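Local coordinates for protein agmatinase (Deinococcus radiodurans, PDB 1WOH) that probably hydrolyses agmatine to putrescine and urea, using a pair of manganese ions bound in each subunit, at residues F226-V230 and D231-P235; E274-P277 and N278-P281; T200-P203 and M204-T208. All coordinates share one frame; numbering follows the deposited sequence.

Contact 1 (F226-V230 and D231-P235); sequences FSVDV and DGFDP
Asp-229 and Asp-231 meet through their carboxylates and through one hydrogen bond. The amide N of Asp-231 donates to Asp-229 OD1 at 2.9 Å, reaching that oxygen from above the carboxylate plane, 38° out of it. Asp-229 CG stands anti to the backbone N (chi1 180°), on the carbonyl side, which brings OD1 round to the amide two residues on. Two backbone bonds close the turn. Gly-232 N donates to Asp-229 O at 2.9 Å, and Phe-233 N donates to Val-230 O at 3.0 Å.

The second kind of interaction is between like charges. The carboxylate planes lie 27° apart, and Asp-229 OD1 comes within 3.2 Å of Asp-231 OD1. Both residues bind manganese in this protein, although no metal is bound to this chain in the model. Asp-229 ends strand 223-229, a central strand of the parallel alpha/beta sheet of the arginase fold, and Asp-231 lies in the turn that follows. The bound metals would probably offset the crowding of negative charge, to which Asp-143 adds. Asp-231 OD1 also accepts a hydrogen bond from Ala-144 N. Asp-229 OD2 has a weak one with His-121 ND1.

Phe-233 makes the remaining contacts. Val-228 CG1 comes to the edge of the ring, 4.0 Å from CE1, an apolar contact. The carbonyl oxygen Val-230 O also lies at the ring edge, in its plane, 3.5 Å from Phe-233 CD1. Met-289 and Leu-292 of helix 284-302 pack against the same phenylalanine.

Contact 2 (E274-P277 and N278-P281); sequences ELAP and NLDP
Ala-276 CB is touched by two side chains from the next turn of the chain. Leu-279 lays its CD1 branch against it, 3.7 Å from Ala-276 CB. Asn-278 brings its amide oxygen in, with OD1 3.5 Å from the same CB. The asparagine folds back because its CG stands between the backbone N and the carbonyl carbon (chi1 54°). This also carries OD1 near the proline ring, 4.0 Å from Pro-277 CD. OD1 is buried here without a polar partner in the model. The other end of the amide is held: ND2 donates to the backbone O of Pro-46.

Two backbone hydrogen bonds hold the turn that carries these side chains. Leu-279 N donates to Ala-276 O at 3.0 Å, and Asp-280 N donates to Pro-277 O at 3.2 Å. Both donors lie well above the carbonyl planes, the second by 63°.

Further out, Ala-276 pairs through its backbone with Gly-240. Pro-277 packs on Ala-54 of helix 51-59 and on Glu-286 of helix 284-302. Asp-280 is hydrogen-bonded through OD2 to Thr-282 OG1 and through OD1 to Ser-285 OG. Pro-281 meets the same proline of two neighbouring subunits.

Bonds from residue i+3 back to residue i, one after the other, are the mark of a short 3-10 turn. This one lies in the loop between strand 266-273 and helix 284-302 of the arginase fold.

Contact 3 (T200-P203 and M204-T208); sequences TIIP and MDDVT
Asp-206 reaches back to Pro-203 across a strand-to-helix junction. Pro-203 is the N-cap residue of helix 204-209, after strand 200-203, an outermost strand of the parallel sheet within this chain. The N-to-C directions of the short strand and helix segments differ by 65°.

From CB outward, Asp-206 faces the end of the strand it follows. CB lies 3.4 Å from Pro-203 O and 4.0 Å from Ile-202 CG2. With CG anti to the carbonyl carbon (chi1 -66°), the side chain brings the carboxylate obliquely to the CD corner of the proline. CG stands 3.8 Å from Pro-203 CD. At the tip, OD2 comes close to that ring carbon. The backbone N of Asp-206 donates to Pro-203 O at 3.0 Å, a somewhat bent bond of 140°. The negative carboxylate lies in the first turn of the helix, where the helix dipole would probably favour it. An alanine here would take away the carboxylate, so Pro-203 CD would probably lose its close neighbour OD2 and the first turn one of its two acidic groups.

On the buried side, Ile-202 CG2 also lies 4.4 Å from Val-207 CG2. Both residues pack on Val-179 of strand 173-181 and on Val-214 of helix 211-215. Leu-69 of a neighbouring subunit packs against Pro-203. The tightest side-chain approach across the junction is Asp-206 OD2 to Pro-203 CD, at 3.1 Å.

Contact 1 is the buried one, near the middle of the chain. Contacts 2 and 3 are only partly buried and lie further out. All three reach a neighbouring subunit, contact 1 through Pro-235 alone. Contacts 1 and 3 belong to the same parallel sheet, at a central strand and at an outermost strand of the chain. Their nearest atoms are about 5 Å apart. Contacts 1 and 2 do touch: Asp-229 OD1 packs on Glu-274 CB at 3.3 Å. Helix 284-302 packs against both. All three turn the chain with backbone bonds. Contact 1 gathers acidic metal ligands, contact 2 joins a 3-10 turn with small apolar packing on Ala-276, and contact 3 sets the Asp-206 carboxylate beside a proline N-cap.

Contact 1 (F226-V230 and D231-P235)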
ATOM      1  N   PHE A 226      22.870  11.654  22.647  1.00 11.07           N
ATOM      2  CA  PHE A 226      22.432  11.899  21.271  1.00 12.76           C
ATOM      3  C   PHE A 226      20.939  11.627  21.157  1.00 11.10           C
ATOM      4  O   PHE A 226      20.478  10.558  21.549  1.00 11.40           O
ATOM      5  CB  PHE A 226      23.129  10.941  20.294  1.00 15.47           C
ATOM      6  CG  PHE A 226      24.568  11.268  20.007  1.00 14.60           C
ATOM      7  CD1 PHE A 226      25.523  10.257  19.998  1.00 18.29           C
ATOM      8  CD2 PHE A 226      24.959  12.559  19.686  1.00 17.55           C
ATOM      9  CE1 PHE A 226      26.851  10.525  19.667  1.00 19.02           C
ATOM     10  CE2 PHE A 226      26.284  12.843  19.353  1.00 19.52           C
ATOM     11  CZ  PHE A 226      27.233  11.822  19.343  1.00 18.53           C
ATOM     12  N   SER A 227      20.182  12.589  20.636  1.00 11.22           N
ATOM     13  CA  SER A 227      18.760  12.366  20.412  1.00 10.98           C
ATOM     14  C   SER A 227      18.556  12.548  18.920  1.00  9.30           C
ATOM     15  O   SER A 227      18.742  13.643  18.394  1.00  9.26           O
ATOM     16  CB  SER A 227      17.882  13.365  21.168  1.00 11.57           C
ATOM     17  OG  SER A 227      16.518  13.111  20.862  1.00 10.54           O
ATOM     18  N   VAL A 228      18.195  11.471  18.234  1.00  7.85           N
ATOM     19  CA  VAL A 228      17.986  11.544  16.799  1.00  8.02           C
ATOM     20  C   VAL A 228      16.518  11.389  16.433  1.00  7.29           C
ATOM     21  O   VAL A 228      15.945  10.311  16.576  1.00 10.34           O
ATOM     22  CB  VAL A 228      18.782  10.448  16.052  1.00  8.81           C
ATOM     23  CG1 VAL A 228      18.526  10.561  14.540  1.00 10.23           C
ATOM     24  CG2 VAL A 228      20.272  10.593  16.354  1.00  9.86           C
ATOM     25  N   ASP A 229      15.909  12.485  15.999  1.00  7.13           N
ATOM     26  CA  ASP A 229      14.523  12.462  15.544  1.00  7.53           C
ATOM     27  C   ASP A 229      14.685  12.238  14.035  1.00  7.57           C
ATOM     28  O   ASP A 229      15.333  13.039  13.357  1.00  9.53           O
ATOM     29  CB  ASP A 229      13.855  13.812  15.806  1.00  9.48           C
ATOM     30  CG  ASP A 229      12.408  13.851  15.345  1.00 10.98           C
ATOM     31  OD1 ASP A 229      12.054  13.126  14.395  1.00 11.78           O
ATOM     32  OD2 ASP A 229      11.625  14.629  15.926  1.00 14.64           O
ATOM     33  N   VAL A 230      14.126  11.158  13.507  1.00  9.98           N
ATOM     34  CA  VAL A 230      14.289  10.886  12.085  1.00  8.89           C
ATOM     35  C   VAL A 230      13.764  11.983  11.162  1.00 10.46           C
ATOM     36  O   VAL A 230      14.200  12.062  10.011  1.00  8.57           O
ATOM     37  CB  VAL A 230      13.657   9.514  11.680  1.00  8.74           C
ATOM     38  CG1 VAL A 230      14.158   8.418  12.608  1.00 10.61           C
ATOM     39  CG2 VAL A 230      12.139   9.582  11.714  1.00  9.82           C
ATOM     40  N   ASP A 231      12.868  12.851  11.639  1.00  8.92           N
ATOM     41  CA  ASP A 231      12.373  13.887  10.735  1.00  9.46           C
ATOM     42  C   ASP A 231      13.425  14.965  10.497  1.00  8.20           C
ATOM     43  O   ASP A 231      13.221  15.891   9.700  1.00  8.33           O
ATOM     44  CB  ASP A 231      11.014  14.485  11.189  1.00 10.06           C
ATOM     45  CG  ASP A 231      11.099  15.333  12.449  1.00 14.13           C
ATOM     46  OD1 ASP A 231      12.182  15.849  12.776  1.00 12.58           O
ATOM     47  OD2 ASP A 231      10.041  15.496  13.100  1.00 15.64           O
ATOM     48  N   GLY A 232      14.560  14.831  11.180  1.00  8.51           N
ATOM     49  CA  GLY A 232      15.655  15.761  10.965  1.00  8.37           C
ATOM     50  C   GLY A 232      16.191  15.498   9.561  1.00  8.30           C
ATOM     51  O   GLY A 232      16.734  16.387   8.892  1.00 11.02           O
ATOM     52  N   PHE A 233      16.028  14.259   9.105  1.00 10.30           N
ATOM     53  CA  PHE A 233      16.476  13.870   7.773  1.00  9.53           C
ATOM     54  C   PHE A 233      15.479  14.279   6.714  1.00  9.04           C
ATOM     55  O   PHE A 233      14.286  14.362   6.971  1.00 10.16           O
ATOM     56  CB  PHE A 233      16.696  12.359   7.694  1.00  7.68           C
ATOM     57  CG  PHE A 233      17.849  11.891   8.521  1.00  8.97           C
ATOM     58  CD1 PHE A 233      17.655  11.435   9.819  1.00  8.55           C
ATOM     59  CD2 PHE A 233      19.143  11.990   8.027  1.00  8.50           C
ATOM     60  CE1 PHE A 233      18.742  11.092  10.615  1.00 11.33           C
ATOM     61  CE2 PHE A 233      20.236  11.649   8.817  1.00  7.31           C
ATOM     62  CZ  PHE A 233      20.035  11.202  10.113  1.00 10.81           C
ATOM     63  N   ASP A 234      15.976  14.530   5.509  1.00  7.20           N
ATOM     64  CA  ASP A 234      15.104  14.913   4.414  1.00  9.05           C
ATOM     65  C   ASP A 234      14.059  13.809   4.223  1.00  8.07           C
ATOM     66  O   ASP A 234      14.382  12.622   4.277  1.00  8.66           O
ATOM     67  CB  ASP A 234      15.925  15.088   3.133  1.00  9.15           C
ATOM     68  CG  ASP A 234      15.153  15.807   2.044  1.00 13.18           C
ATOM     69  OD1 ASP A 234      14.257  15.190   1.440  1.00 14.15           O
ATOM     70  OD2 ASP A 234      15.437  16.996   1.807  1.00 14.65           O
ATOM     71  N   PRO A 235      12.791  14.193   4.006  1.00  6.95           N
ATOM     72  CA  PRO A 235      11.679  13.251   3.805  1.00  8.56           C
ATOM     73  C   PRO A 235      11.841  12.358   2.571  1.00  8.00           C
ATOM     74  O   PRO A 235      11.221  11.292   2.482  1.00  8.92           O
ATOM     75  CB  PRO A 235      10.459  14.169   3.683  1.00  8.31           C
ATOM     76  CG  PRO A 235      10.852  15.390   4.398  1.00 13.44           C
ATOM     77  CD  PRO A 235      12.304  15.580   4.045  1.00 10.24           C
TER

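Contact 2 (E274-P277 and N278-P281)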
ATOM      1  N   GLU A 274      10.587   8.940  16.608  1.00  9.05           N
ATOM      2  CA  GLU A 274       9.652   9.386  15.573  1.00  8.81           C
ATOM      3  C   GLU A 274       9.614   8.607  14.257  1.00  8.43           C
ATOM      4  O   GLU A 274       9.045   9.069  13.271  1.00  8.69           O
ATOM      5  CB  GLU A 274       9.880  10.876  15.297  1.00  9.80           C
ATOM      6  CG  GLU A 274       9.535  11.801  16.477  1.00 11.07           C
ATOM      7  CD  GLU A 274       8.038  12.051  16.645  1.00 13.04           C
ATOM      8  OE1 GLU A 274       7.293  11.909  15.656  1.00 16.47           O
ATOM      9  OE2 GLU A 274       7.607  12.413  17.768  1.00 11.42           O
ATOM     10  N   LEU A 275      10.218   7.429  14.225  1.00  8.37           N
ATOM     11  CA  LEU A 275      10.168   6.618  13.014  1.00 10.26           C
ATOM     12  C   LEU A 275       8.749   6.037  12.944  1.00  9.70           C
ATOM     13  O   LEU A 275       8.244   5.529  13.947  1.00 10.92           O
ATOM     14  CB  LEU A 275      11.172   5.463  13.117  1.00 11.07           C
ATOM     15  CG  LEU A 275      11.767   4.767  11.886  1.00 18.23           C
ATOM     16  CD1 LEU A 275      12.028   3.302  12.241  1.00 14.58           C
ATOM     17  CD2 LEU A 275      10.861   4.868  10.689  1.00 14.95           C
ATOM     18  N   ALA A 276       8.104   6.126  11.780  1.00  9.14           N
ATOM     19  CA  ALA A 276       6.760   5.576  11.582  1.00  8.81           C
ATOM     20  C   ALA A 276       6.851   4.622  10.394  1.00  8.27           C
ATOM     21  O   ALA A 276       6.675   5.033   9.249  1.00  8.85           O
ATOM     22  CB  ALA A 276       5.759   6.684  11.276  1.00  8.24           C
ATOM     23  N   PRO A 277       7.127   3.335  10.656  1.00 10.76           N
ATOM     24  CA  PRO A 277       7.258   2.310   9.609  1.00 11.69           C
ATOM     25  C   PRO A 277       6.037   2.182   8.710  1.00 11.83           C
ATOM     26  O   PRO A 277       6.154   1.880   7.521  1.00 11.92           O
ATOM     27  CB  PRO A 277       7.498   1.024  10.403  1.00 13.22           C
ATOM     28  CG  PRO A 277       8.074   1.510  11.695  1.00 15.07           C
ATOM     29  CD  PRO A 277       7.261   2.732  11.993  1.00  8.99           C
ATOM     30  N   ASN A 278       4.866   2.410   9.292  1.00 10.87           N
ATOM     31  CA  ASN A 278       3.602   2.311   8.576  1.00 12.67           C
ATOM     32  C   ASN A 278       3.442   3.392   7.522  1.00 12.20           C
ATOM     33  O   ASN A 278       2.577   3.284   6.645  1.00 13.70           O
ATOM     34  CB  ASN A 278       2.445   2.404   9.570  1.00 14.20           C
ATOM     35  CG  ASN A 278       2.528   3.648  10.432  1.00 14.23           C
ATOM     36  OD1 ASN A 278       3.574   3.943  11.007  1.00 14.08           O
ATOM     37  ND2 ASN A 278       1.423   4.381  10.528  1.00 17.43           N
ATOM     38  N   LEU A 279       4.271   4.430   7.603  1.00  9.55           N
ATOM     39  CA  LEU A 279       4.201   5.533   6.653  1.00 10.64           C
ATOM     40  C   LEU A 279       5.231   5.435   5.535  1.00 11.55           C
ATOM     41  O   LEU A 279       5.366   6.357   4.727  1.00 13.19           O
ATOM     42  CB  LEU A 279       4.346   6.871   7.380  1.00 10.54           C
ATOM     43  CG  LEU A 279       3.203   7.174   8.359  1.00 10.92           C
ATOM     44  CD1 LEU A 279       3.467   8.487   9.061  1.00  6.99           C
ATOM     45  CD2 LEU A 279       1.876   7.238   7.608  1.00 13.83           C
ATOM     46  N   ASP A 280       5.969   4.331   5.496  1.00 10.55           N
ATOM     47  CA  ASP A 280       6.950   4.127   4.422  1.00 10.12           C
ATOM     48  C   ASP A 280       6.872   2.672   3.974  1.00 10.95           C
ATOM     49  O   ASP A 280       7.577   1.810   4.498  1.00 10.54           O
ATOM     50  CB  ASP A 280       8.375   4.433   4.880  1.00  9.51           C
ATOM     51  CG  ASP A 280       9.394   4.213   3.766  1.00 11.88           C
ATOM     52  OD1 ASP A 280      10.602   4.440   3.990  1.00  9.76           O
ATOM     53  OD2 ASP A 280       8.975   3.815   2.656  1.00 10.36           O
ATOM     54  N   PRO A 281       6.013   2.382   2.991  1.00 11.45           N
ATOM     55  CA  PRO A 281       5.884   1.003   2.515  1.00 13.49           C
ATOM     56  C   PRO A 281       7.105   0.448   1.789  1.00 13.52           C
ATOM     57  O   PRO A 281       7.162  -0.744   1.504  1.00 15.30           O
ATOM     58  CB  PRO A 281       4.640   1.055   1.629  1.00 12.49           C
ATOM     59  CG  PRO A 281       4.620   2.463   1.137  1.00 15.85           C
ATOM     60  CD  PRO A 281       5.023   3.264   2.349  1.00 13.55           C
TER

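Contact 3 (T200-P203 and M204-T208)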
ATOM      1  N   THR A 200      22.118  26.038  21.774  1.00 14.40           N
ATOM      2  CA  THR A 200      22.598  26.345  20.432  1.00 14.39           C
ATOM      3  C   THR A 200      21.611  25.835  19.392  1.00 14.24           C
ATOM      4  O   THR A 200      21.287  24.650  19.353  1.00 15.91           O
ATOM      5  CB  THR A 200      23.977  25.710  20.193  1.00 14.88           C
ATOM      6  OG1 THR A 200      24.885  26.169  21.202  1.00 17.25           O
ATOM      7  CG2 THR A 200      24.523  26.098  18.819  1.00 14.06           C
ATOM      8  N   ILE A 201      21.138  26.749  18.558  1.00 13.94           N
ATOM      9  CA  ILE A 201      20.169  26.431  17.524  1.00 15.55           C
ATOM     10  C   ILE A 201      20.835  26.530  16.160  1.00 15.19           C
ATOM     11  O   ILE A 201      21.275  27.604  15.755  1.00 15.02           O
ATOM     12  CB  ILE A 201      18.973  27.410  17.603  1.00 15.85           C
ATOM     13  CG1 ILE A 201      18.233  27.200  18.926  1.00 19.54           C
ATOM     14  CG2 ILE A 201      18.051  27.223  16.410  1.00 17.71           C
ATOM     15  CD1 ILE A 201      16.988  28.060  19.085  1.00 20.07           C
ATOM     16  N   ILE A 202      20.914  25.406  15.458  1.00 14.11           N
ATOM     17  CA  ILE A 202      21.541  25.389  14.140  1.00 14.24           C
ATOM     18  C   ILE A 202      20.538  24.994  13.058  1.00 12.57           C
ATOM     19  O   ILE A 202      20.262  23.813  12.853  1.00 13.49           O
ATOM     20  CB  ILE A 202      22.744  24.409  14.113  1.00 13.85           C
ATOM     21  CG1 ILE A 202      23.727  24.762  15.238  1.00 15.39           C
ATOM     22  CG2 ILE A 202      23.456  24.496  12.767  1.00 15.31           C
ATOM     23  CD1 ILE A 202      24.905  23.790  15.378  1.00 15.56           C
ATOM     24  N   PRO A 203      19.972  25.986  12.355  1.00 13.84           N
ATOM     25  CA  PRO A 203      18.994  25.743  11.288  1.00 14.82           C
ATOM     26  C   PRO A 203      19.609  24.887  10.183  1.00 15.72           C
ATOM     27  O   PRO A 203      20.823  24.901   9.991  1.00 16.45           O
ATOM     28  CB  PRO A 203      18.663  27.148  10.795  1.00 16.02           C
ATOM     29  CG  PRO A 203      18.950  28.017  11.990  1.00 17.01           C
ATOM     30  CD  PRO A 203      20.218  27.428  12.522  1.00 15.77           C
ATOM     31  N   MET A 204      18.773  24.144   9.462  1.00 15.80           N
ATOM     32  CA  MET A 204      19.259  23.299   8.372  1.00 17.71           C
ATOM     33  C   MET A 204      19.985  24.150   7.327  1.00 18.60           C
ATOM     34  O   MET A 204      20.947  23.696   6.710  1.00 17.57           O
ATOM     35  CB  MET A 204      18.088  22.561   7.715  1.00 16.23           C
ATOM     36  CG  MET A 204      18.479  21.624   6.586  1.00 14.12           C
ATOM     37  SD  MET A 204      19.562  20.284   7.111  1.00 11.79           S
ATOM     38  CE  MET A 204      20.597  20.118   5.661  1.00 13.93           C
ATOM     39  N   ASP A 205      19.523  25.383   7.128  1.00 20.48           N
ATOM     40  CA  ASP A 205      20.156  26.274   6.157  1.00 25.03           C
ATOM     41  C   ASP A 205      21.646  26.484   6.439  1.00 24.32           C
ATOM     42  O   ASP A 205      22.434  26.668   5.510  1.00 24.26           O
ATOM     43  CB  ASP A 205      19.453  27.634   6.125  1.00 30.01           C
ATOM     44  CG  ASP A 205      18.097  27.574   5.452  1.00 34.39           C
ATOM     45  OD1 ASP A 205      18.010  27.012   4.339  1.00 37.69           O
ATOM     46  OD2 ASP A 205      17.121  28.095   6.032  1.00 39.37           O
ATOM     47  N   ASP A 206      22.028  26.466   7.713  1.00 23.96           N
ATOM     48  CA  ASP A 206      23.429  26.647   8.085  1.00 24.63           C
ATOM     49  C   ASP A 206      24.219  25.400   7.719  1.00 22.99           C
ATOM     50  O   ASP A 206      25.374  25.483   7.297  1.00 23.01           O
ATOM     51  CB  ASP A 206      23.567  26.915   9.586  1.00 26.14           C
ATOM     52  CG  ASP A 206      22.955  28.240  10.001  1.00 29.95           C
ATOM     53  OD1 ASP A 206      22.577  29.031   9.111  1.00 31.33           O
ATOM     54  OD2 ASP A 206      22.857  28.492  11.222  1.00 31.75           O
ATOM     55  N   VAL A 207      23.594  24.241   7.895  1.00 20.28           N
ATOM     56  CA  VAL A 207      24.236  22.978   7.558  1.00 18.98           C
ATOM     57  C   VAL A 207      24.538  22.975   6.066  1.00 20.01           C
ATOM     58  O   VAL A 207      25.620  22.571   5.638  1.00 18.91           O
ATOM     59  CB  VAL A 207      23.314  21.783   7.880  1.00 18.91           C
ATOM     60  CG1 VAL A 207      23.953  20.488   7.426  1.00 18.72           C
ATOM     61  CG2 VAL A 207      23.037  21.731   9.369  1.00 18.57           C
ATOM     62  N   THR A 208      23.569  23.422   5.275  1.00 19.56           N
ATOM     63  CA  THR A 208      23.733  23.464   3.828  1.00 20.35           C
ATOM     64  C   THR A 208      24.794  24.485   3.431  1.00 21.40           C
ATOM     65  O   THR A 208      25.659  24.208   2.601  1.00 22.01           O
ATOM     66  CB  THR A 208      22.403  23.829   3.138  1.00 20.38           C
ATOM     67  OG1 THR A 208      21.418  22.835   3.455  1.00 18.12           O
ATOM     68  CG2 THR A 208      22.579  23.896   1.617  1.00 21.39           C
TER